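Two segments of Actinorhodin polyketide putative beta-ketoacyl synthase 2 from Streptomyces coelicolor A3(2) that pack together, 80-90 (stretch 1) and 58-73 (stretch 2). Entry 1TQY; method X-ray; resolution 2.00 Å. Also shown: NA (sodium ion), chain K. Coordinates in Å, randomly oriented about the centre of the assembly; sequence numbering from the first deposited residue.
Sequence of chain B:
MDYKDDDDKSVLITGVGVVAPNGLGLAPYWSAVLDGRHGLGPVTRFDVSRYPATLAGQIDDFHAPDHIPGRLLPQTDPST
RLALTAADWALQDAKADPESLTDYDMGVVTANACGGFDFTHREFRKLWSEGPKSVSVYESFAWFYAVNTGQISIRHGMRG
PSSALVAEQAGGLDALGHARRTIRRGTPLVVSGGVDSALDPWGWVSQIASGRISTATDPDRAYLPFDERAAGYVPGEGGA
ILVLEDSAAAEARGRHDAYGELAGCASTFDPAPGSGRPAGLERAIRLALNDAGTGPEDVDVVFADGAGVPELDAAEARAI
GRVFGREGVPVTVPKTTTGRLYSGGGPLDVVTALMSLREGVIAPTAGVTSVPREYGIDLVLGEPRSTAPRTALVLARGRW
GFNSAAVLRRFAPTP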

ATOM      1  N   THR B  80       0.940  15.385  -0.134  1.00 23.32           N
ATOM      2  CA  THR B  80       2.095  15.128  -0.990  1.00 22.35           C
ATOM      3  C   THR B  80       3.151  16.239  -0.950  1.00 23.47           C
ATOM      4  O   THR B  80       4.362  15.980  -1.001  1.00 23.41           O
ATOM      5  CB  THR B  80       1.644  14.877  -2.432  1.00 22.86           C
ATOM      6  OG1 THR B  80       0.761  13.748  -2.452  1.00 22.03           O
ATOM      7  CG2 THR B  80       2.848  14.593  -3.330  1.00 23.24           C
ATOM      8  N   ARG B  81       2.693  17.480  -0.839  1.00 23.41           N
ATOM      9  CA  ARG B  81       3.615  18.611  -0.786  1.00 24.05           C
ATOM     10  C   ARG B  81       4.454  18.545   0.478  1.00 24.70           C
ATOM     11  O   ARG B  81       5.650  18.862   0.476  1.00 23.76           O
ATOM     12  CB  ARG B  81       2.840  19.924  -0.837  1.00 24.66           C
ATOM     13  CG  ARG B  81       2.043  20.069  -2.109  1.00 23.95           C
ATOM     14  CD  ARG B  81       1.175  21.284  -2.018  1.00 23.13           C
ATOM     15  NE  ARG B  81       0.400  21.543  -3.227  1.00 23.44           N
ATOM     16  CZ  ARG B  81      -0.420  22.580  -3.348  1.00 23.96           C
ATOM     17  NH1 ARG B  81      -0.556  23.431  -2.332  1.00 25.06           N
ATOM     18  NH2 ARG B  81      -1.096  22.768  -4.469  1.00 22.17           N
ATOM     19  N   LEU B  82       3.819  18.126   1.565  1.00 24.27           N
ATOM     20  CA  LEU B  82       4.511  17.985   2.834  1.00 24.29           C
ATOM     21  C   LEU B  82       5.535  16.850   2.738  1.00 23.16           C
ATOM     22  O   LEU B  82       6.664  16.987   3.205  1.00 25.37           O
ATOM     23  CB  LEU B  82       3.495  17.711   3.948  1.00 24.14           C
ATOM     24  CG  LEU B  82       2.630  18.928   4.281  1.00 24.28           C
ATOM     25  CD1 LEU B  82       1.346  18.504   4.971  1.00 25.66           C
ATOM     26  CD2 LEU B  82       3.422  19.879   5.135  1.00 22.53           C
ATOM     27  N   ALA B  83       5.141  15.745   2.109  1.00 22.44           N
ATOM     28  CA  ALA B  83       6.015  14.591   1.938  1.00 21.34           C
ATOM     29  C   ALA B  83       7.228  14.924   1.070  1.00 22.33           C
ATOM     30  O   ALA B  83       8.331  14.467   1.347  1.00 22.91           O
ATOM     31  CB  ALA B  83       5.232  13.434   1.312  1.00 19.88           C
ATOM     32  N   LEU B  84       7.018  15.700   0.012  1.00 21.47           N
ATOM     33  CA  LEU B  84       8.117  16.079  -0.872  1.00 23.46           C
ATOM     34  C   LEU B  84       9.066  17.014  -0.120  1.00 23.99           C
ATOM     35  O   LEU B  84      10.277  16.925  -0.277  1.00 26.24           O
ATOM     36  CB  LEU B  84       7.586  16.782  -2.133  1.00 22.76           C
ATOM     37  CG  LEU B  84       6.837  15.945  -3.187  1.00 23.53           C
ATOM     38  CD1 LEU B  84       6.126  16.860  -4.175  1.00 25.16           C
ATOM     39  CD2 LEU B  84       7.828  15.042  -3.917  1.00 20.40           C
ATOM     40  N   THR B  85       8.513  17.895   0.706  1.00 23.76           N
ATOM     41  CA  THR B  85       9.335  18.830   1.455  1.00 23.80           C
ATOM     42  C   THR B  85      10.157  18.056   2.462  1.00 24.46           C
ATOM     43  O   THR B  85      11.360  18.285   2.626  1.00 25.70           O
ATOM     44  CB  THR B  85       8.470  19.842   2.199  1.00 24.03           C
ATOM     45  OG1 THR B  85       7.638  20.528   1.261  1.00 23.94           O
ATOM     46  CG2 THR B  85       9.332  20.835   2.950  1.00 21.24           C
ATOM     47  N   ALA B  86       9.483  17.128   3.132  1.00 25.44           N
ATOM     48  CA  ALA B  86      10.111  16.269   4.123  1.00 25.27           C
ATOM     49  C   ALA B  86      11.212  15.458   3.449  1.00 23.75           C
ATOM     50  O   ALA B  86      12.346  15.428   3.926  1.00 24.63           O
ATOM     51  CB  ALA B  86       9.067  15.334   4.728  1.00 25.18           C
ATOM     52  N   ALA B  87      10.876  14.815   2.333  1.00 23.58           N
ATOM     53  CA  ALA B  87      11.842  13.995   1.614  1.00 22.81           C
ATOM     54  C   ALA B  87      13.091  14.779   1.221  1.00 24.37           C
ATOM     55  O   ALA B  87      14.207  14.315   1.432  1.00 23.30           O
ATOM     56  CB  ALA B  87      11.191  13.374   0.380  1.00 23.13           C
ATOM     57  N   ASP B  88      12.907  15.968   0.658  1.00 26.50           N
ATOM     58  CA  ASP B  88      14.055  16.772   0.245  1.00 28.54           C
ATOM     59  C   ASP B  88      14.963  17.083   1.430  1.00 28.85           C
ATOM     60  O   ASP B  88      16.185  16.894   1.355  1.00 27.88           O
ATOM     61  CB  ASP B  88      13.588  18.069  -0.420  1.00 30.37           C
ATOM     62  CG  ASP B  88      14.746  18.934  -0.881  1.00 34.76           C
ATOM     63  OD1 ASP B  88      15.503  18.498  -1.779  1.00 36.34           O
ATOM     64  OD2 ASP B  88      14.904  20.055  -0.343  1.00 36.70           O
ATOM     65  N   TRP B  89      14.367  17.552   2.527  1.00 29.08           N
ATOM     66  CA  TRP B  89      15.115  17.877   3.749  1.00 28.54           C
ATOM     67  C   TRP B  89      15.876  16.676   4.308  1.00 27.95           C
ATOM     68  O   TRP B  89      16.985  16.821   4.831  1.00 28.62           O
ATOM     69  CB  TRP B  89      14.172  18.419   4.844  1.00 29.09           C
ATOM     70  CG  TRP B  89      13.682  19.811   4.586  1.00 29.47           C
ATOM     71  CD1 TRP B  89      14.205  20.709   3.699  1.00 30.07           C
ATOM     72  CD2 TRP B  89      12.588  20.480   5.237  1.00 30.79           C
ATOM     73  NE1 TRP B  89      13.503  21.891   3.752  1.00 32.25           N
ATOM     74  CE2 TRP B  89      12.508  21.780   4.687  1.00 31.39           C
ATOM     75  CE3 TRP B  89      11.670  20.105   6.228  1.00 30.99           C
ATOM     76  CZ2 TRP B  89      11.544  22.713   5.096  1.00 30.95           C
ATOM     77  CZ3 TRP B  89      10.707  21.034   6.639  1.00 32.19           C
ATOM     78  CH2 TRP B  89      10.655  22.325   6.071  1.00 32.90           C
ATOM     79  N   ALA B  90      15.278  15.494   4.199  1.00 26.92           N
ATOM     80  CA  ALA B  90      15.905  14.275   4.699  1.00 28.07           C
ATOM     81  C   ALA B  90      17.153  13.925   3.877  1.00 29.04           C
ATOM     82  O   ALA B  90      18.186  13.549   4.433  1.00 28.29           O
ATOM     83  CB  ALA B  90      14.905  13.121   4.659  1.00 25.54           C
TER
HETATM   84 NA    NA K1091       0.420  23.978  14.385  1.00 39.15          NA
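Stretch 2 (58-73) QIDDFHAPDHIPGRLL

Residues 80-90 form a continuous run of α-helix, which extends beyond the stretch in both directions, with regular backbone bonds from Leu84 N to Thr80 O (2.9 Å) through Ala90 N to Ala86 O (2.9 Å). Stretch 2 has little regular structure. It is extended at Gln58 and Ile59 and again at Phe62 and His63, with a bend at Asp60 and Asp61 between them, turns through a short, weakly bonded helix at about 64-67, in which His67 N and Ile68 N both reach Ala64 O (2.6 and 2.7 Å), and takes up helical torsions again at 70-73. The closest backbone approaches pair Arg81 with Ala64 (CA to CA, 6.5 Å) and Thr85 with His67 (CA to CA, 6.4 Å), so around the turn the two chains advance in the same sense.

The contact buries 564 Å², and Arg81 contributes most to it. Its extended side chain runs past the turn, placing NH1 3.4 Å from Ala64 CB, and NH2 donates a hydrogen bond to Leu73 O (2.6 Å). Leu73 CD2 lies over one face of the guanidinium, so a single arginine engages both the turn and the end of stretch 2.

Phe62 packs against Leu82 and Thr85 of the helix. Leu82 CD2 sits over the face of its ring, 3.8 Å from the centroid in a CH-π contact, and also meets Ile59 CD1 at 3.9 Å. Thr85 OG1 approaches the ring edge, 3.3 Å from Phe62 CE1; this hydroxyl donates its hydrogen bond back to Arg81 O (2.7 Å), within its own helix.

The CA-to-CB bond of Ile68 points toward the helix, and its CD1 lies 3.6 Å from Arg81 O and 3.7 Å from Leu84 CB. Leu84 extends this apolar patch through CD1, 4.0 Å from Leu72 CD1. One turn beyond Thr85, Trp89 CZ2 comes within 3.6 Å of His67 CE1, with the two ring planes at 80°.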

ATOM      1  N   GLN B  58      -2.765  21.082  13.174  1.00 27.02           N
ATOM      2  CA  GLN B  58      -2.526  21.697  11.877  1.00 27.44           C
ATOM      3  C   GLN B  58      -1.134  22.272  11.747  1.00 27.17           C
ATOM      4  O   GLN B  58      -0.539  22.715  12.728  1.00 25.65           O
ATOM      5  CB  GLN B  58      -3.500  22.843  11.625  1.00 25.90           C
ATOM      6  CG  GLN B  58      -4.921  22.454  11.342  1.00 25.72           C
ATOM      7  CD  GLN B  58      -5.818  23.679  11.183  1.00 26.36           C
ATOM      8  OE1 GLN B  58      -7.018  23.559  10.955  1.00 26.73           O
ATOM      9  NE2 GLN B  58      -5.230  24.865  11.309  1.00 27.35           N
ATOM     10  N   ILE B  59      -0.620  22.241  10.522  1.00 27.60           N
ATOM     11  CA  ILE B  59       0.673  22.831  10.216  1.00 28.68           C
ATOM     12  C   ILE B  59       0.252  24.150   9.563  1.00 29.02           C
ATOM     13  O   ILE B  59      -0.335  24.139   8.487  1.00 28.46           O
ATOM     14  CB  ILE B  59       1.464  21.976   9.214  1.00 28.23           C
ATOM     15  CG1 ILE B  59       1.862  20.645   9.869  1.00 27.76           C
ATOM     16  CG2 ILE B  59       2.699  22.748   8.743  1.00 27.57           C
ATOM     17  CD1 ILE B  59       2.641  19.716   8.951  1.00 26.97           C
ATOM     18  N   ASP B  60       0.512  25.277  10.222  1.00 30.01           N
ATOM     19  CA  ASP B  60       0.086  26.571   9.682  1.00 31.06           C
ATOM     20  C   ASP B  60       1.191  27.469   9.164  1.00 28.89           C
ATOM     21  O   ASP B  60       0.922  28.581   8.736  1.00 29.44           O
ATOM     22  CB  ASP B  60      -0.712  27.360  10.726  1.00 32.66           C
ATOM     23  CG  ASP B  60      -1.941  26.621  11.209  1.00 35.20           C
ATOM     24  OD1 ASP B  60      -2.713  26.108  10.371  1.00 35.63           O
ATOM     25  OD2 ASP B  60      -2.131  26.567  12.442  1.00 38.18           O
ATOM     26  N   ASP B  61       2.430  27.008   9.193  1.00 27.36           N
ATOM     27  CA  ASP B  61       3.524  27.845   8.715  1.00 27.32           C
ATOM     28  C   ASP B  61       4.165  27.254   7.475  1.00 26.35           C
ATOM     29  O   ASP B  61       5.341  27.497   7.198  1.00 25.65           O
ATOM     30  CB  ASP B  61       4.568  28.003   9.810  1.00 27.04           C
ATOM     31  CG  ASP B  61       4.992  26.671  10.390  1.00 28.68           C
ATOM     32  OD1 ASP B  61       5.918  26.657  11.230  1.00 28.11           O
ATOM     33  OD2 ASP B  61       4.393  25.643  10.000  1.00 27.96           O
ATOM     34  N   PHE B  62       3.387  26.471   6.734  1.00 26.58           N
ATOM     35  CA  PHE B  62       3.873  25.842   5.513  1.00 26.73           C
ATOM     36  C   PHE B  62       3.149  26.418   4.310  1.00 26.73           C
ATOM     37  O   PHE B  62       1.951  26.206   4.133  1.00 26.83           O
ATOM     38  CB  PHE B  62       3.634  24.330   5.552  1.00 26.31           C
ATOM     39  CG  PHE B  62       4.045  23.614   4.286  1.00 25.74           C
ATOM     40  CD1 PHE B  62       5.392  23.481   3.956  1.00 25.58           C
ATOM     41  CD2 PHE B  62       3.086  23.061   3.433  1.00 23.85           C
ATOM     42  CE1 PHE B  62       5.784  22.806   2.795  1.00 26.36           C
ATOM     43  CE2 PHE B  62       3.463  22.383   2.269  1.00 25.04           C
ATOM     44  CZ  PHE B  62       4.816  22.254   1.949  1.00 25.66           C
ATOM     45  N   HIS B  63       3.866  27.165   3.487  1.00 28.11           N
ATOM     46  CA  HIS B  63       3.249  27.721   2.292  1.00 28.32           C
ATOM     47  C   HIS B  63       3.891  26.959   1.140  1.00 27.66           C
ATOM     48  O   HIS B  63       5.020  27.251   0.752  1.00 27.87           O
ATOM     49  CB  HIS B  63       3.539  29.217   2.179  1.00 30.03           C
ATOM     50  CG  HIS B  63       2.823  29.879   1.044  1.00 30.66           C
ATOM     51  ND1 HIS B  63       3.466  30.686   0.130  1.00 31.33           N
ATOM     52  CD2 HIS B  63       1.525  29.834   0.659  1.00 30.40           C
ATOM     53  CE1 HIS B  63       2.596  31.106  -0.772  1.00 31.78           C
ATOM     54  NE2 HIS B  63       1.411  30.602  -0.474  1.00 33.15           N
ATOM     55  N   ALA B  64       3.164  25.987   0.597  1.00 26.44           N
ATOM     56  CA  ALA B  64       3.673  25.145  -0.477  1.00 27.04           C
ATOM     57  C   ALA B  64       4.520  25.861  -1.521  1.00 26.94           C
ATOM     58  O   ALA B  64       5.653  25.461  -1.778  1.00 27.20           O
ATOM     59  CB  ALA B  64       2.520  24.400  -1.150  1.00 26.60           C
ATOM     60  N   PRO B  65       3.995  26.942  -2.121  1.00 27.14           N
ATOM     61  CA  PRO B  65       4.749  27.682  -3.138  1.00 26.97           C
ATOM     62  C   PRO B  65       6.168  28.044  -2.722  1.00 27.75           C
ATOM     63  O   PRO B  65       7.032  28.249  -3.573  1.00 28.25           O
ATOM     64  CB  PRO B  65       3.880  28.916  -3.382  1.00 27.27           C
ATOM     65  CG  PRO B  65       2.494  28.389  -3.158  1.00 26.85           C
ATOM     66  CD  PRO B  65       2.680  27.566  -1.896  1.00 27.30           C
ATOM     67  N   ASP B  66       6.424  28.121  -1.424  1.00 28.78           N
ATOM     68  CA  ASP B  66       7.771  28.455  -0.986  1.00 30.20           C
ATOM     69  C   ASP B  66       8.655  27.226  -0.857  1.00 31.21           C
ATOM     70  O   ASP B  66       9.866  27.345  -0.691  1.00 31.35           O
ATOM     71  CB  ASP B  66       7.744  29.200   0.351  1.00 32.06           C
ATOM     72  CG  ASP B  66       7.141  30.591   0.234  1.00 34.76           C
ATOM     73  OD1 ASP B  66       7.437  31.293  -0.757  1.00 36.43           O
ATOM     74  OD2 ASP B  66       6.386  30.993   1.142  1.00 36.58           O
ATOM     75  N   HIS B  67       8.063  26.039  -0.941  1.00 30.47           N
ATOM     76  CA  HIS B  67       8.851  24.816  -0.795  1.00 30.69           C
ATOM     77  C   HIS B  67       8.779  23.877  -1.999  1.00 30.54           C
ATOM     78  O   HIS B  67       9.716  23.124  -2.259  1.00 30.94           O
ATOM     79  CB  HIS B  67       8.389  24.076   0.454  1.00 30.03           C
ATOM     80  CG  HIS B  67       8.624  24.833   1.726  1.00 29.51           C
ATOM     81  ND1 HIS B  67       9.749  24.652   2.500  1.00 29.49           N
ATOM     82  CD2 HIS B  67       7.872  25.760   2.367  1.00 28.54           C
ATOM     83  CE1 HIS B  67       9.679  25.429   3.566  1.00 29.23           C
ATOM     84  NE2 HIS B  67       8.551  26.111   3.509  1.00 29.41           N
ATOM     85  N   ILE B  68       7.666  23.941  -2.726  1.00 31.67           N
ATOM     86  CA  ILE B  68       7.422  23.092  -3.886  1.00 31.49           C
ATOM     87  C   ILE B  68       7.469  23.882  -5.210  1.00 33.27           C
ATOM     88  O   ILE B  68       6.958  25.007  -5.304  1.00 33.78           O
ATOM     89  CB  ILE B  68       6.026  22.424  -3.747  1.00 31.80           C
ATOM     90  CG1 ILE B  68       5.987  21.533  -2.496  1.00 32.11           C
ATOM     91  CG2 ILE B  68       5.676  21.663  -5.009  1.00 31.41           C
ATOM     92  CD1 ILE B  68       7.035  20.423  -2.475  1.00 32.25           C
ATOM     93  N   PRO B  69       8.084  23.294  -6.253  1.00 33.20           N
ATOM     94  CA  PRO B  69       8.211  23.905  -7.585  1.00 33.09           C
ATOM     95  C   PRO B  69       6.836  24.220  -8.182  1.00 32.91           C
ATOM     96  O   PRO B  69       5.936  23.383  -8.143  1.00 33.70           O
ATOM     97  CB  PRO B  69       8.942  22.831  -8.389  1.00 33.85           C
ATOM     98  CG  PRO B  69       9.780  22.148  -7.360  1.00 34.87           C
ATOM     99  CD  PRO B  69       8.838  22.031  -6.181  1.00 33.29           C
ATOM    100  N   GLY B  70       6.679  25.415  -8.745  1.00 32.67           N
ATOM    101  CA  GLY B  70       5.398  25.794  -9.316  1.00 31.43           C
ATOM    102  C   GLY B  70       4.765  24.749 -10.222  1.00 31.48           C
ATOM    103  O   GLY B  70       3.550  24.710 -10.397  1.00 30.64           O
ATOM    104  N   ARG B  71       5.591  23.894 -10.806  1.00 32.26           N
ATOM    105  CA  ARG B  71       5.095  22.862 -11.699  1.00 33.22           C
ATOM    106  C   ARG B  71       4.286  21.783 -10.972  1.00 32.60           C
ATOM    107  O   ARG B  71       3.280  21.290 -11.487  1.00 31.07           O
ATOM    108  CB  ARG B  71       6.277  22.217 -12.406  1.00 36.27           C
ATOM    109  CG  ARG B  71       5.913  21.282 -13.523  1.00 41.83           C
ATOM    110  CD  ARG B  71       7.187  20.801 -14.163  1.00 44.29           C
ATOM    111  NE  ARG B  71       8.022  20.099 -13.189  1.00 48.42           N
ATOM    112  CZ  ARG B  71       7.701  18.930 -12.644  1.00 49.52           C
ATOM    113  NH1 ARG B  71       6.561  18.337 -12.983  1.00 49.87           N
ATOM    114  NH2 ARG B  71       8.518  18.351 -11.771  1.00 49.76           N
ATOM    115  N   LEU B  72       4.733  21.428  -9.770  1.00 30.95           N
ATOM    116  CA  LEU B  72       4.078  20.392  -8.977  1.00 29.60           C
ATOM    117  C   LEU B  72       2.875  20.854  -8.141  1.00 29.51           C
ATOM    118  O   LEU B  72       2.078  20.028  -7.707  1.00 29.55           O
ATOM    119  CB  LEU B  72       5.111  19.713  -8.069  1.00 28.38           C
ATOM    120  CG  LEU B  72       6.205  18.898  -8.767  1.00 29.21           C
ATOM    121  CD1 LEU B  72       7.221  18.409  -7.751  1.00 30.25           C
ATOM    122  CD2 LEU B  72       5.573  17.705  -9.485  1.00 28.30           C
ATOM    123  N   LEU B  73       2.735  22.160  -7.925  1.00 29.23           N
ATOM    124  CA  LEU B  73       1.630  22.690  -7.130  1.00 27.86           C
ATOM    125  C   LEU B  73       0.236  22.301  -7.627  1.00 28.05           C
ATOM    126  O   LEU B  73      -0.621  21.891  -6.835  1.00 28.17           O
ATOM    127  CB  LEU B  73       1.725  24.213  -7.044  1.00 26.87           C
ATOM    128  CG  LEU B  73       2.932  24.759  -6.294  1.00 26.08           C
ATOM    129  CD1 LEU B  73       2.962  26.281  -6.443  1.00 25.54           C
ATOM    130  CD2 LEU B  73       2.864  24.376  -4.816  1.00 26.99           C
TER
HETATM  131  O   HOH W   1      -2.406  24.854  14.792  1.00 38.31           O
HETATM  132  O   HOH W   2       1.574  24.862  13.123  1.00 31.94           O
HETATM  133  O   HOH W   3       0.938  25.303  16.240  1.00 31.74           O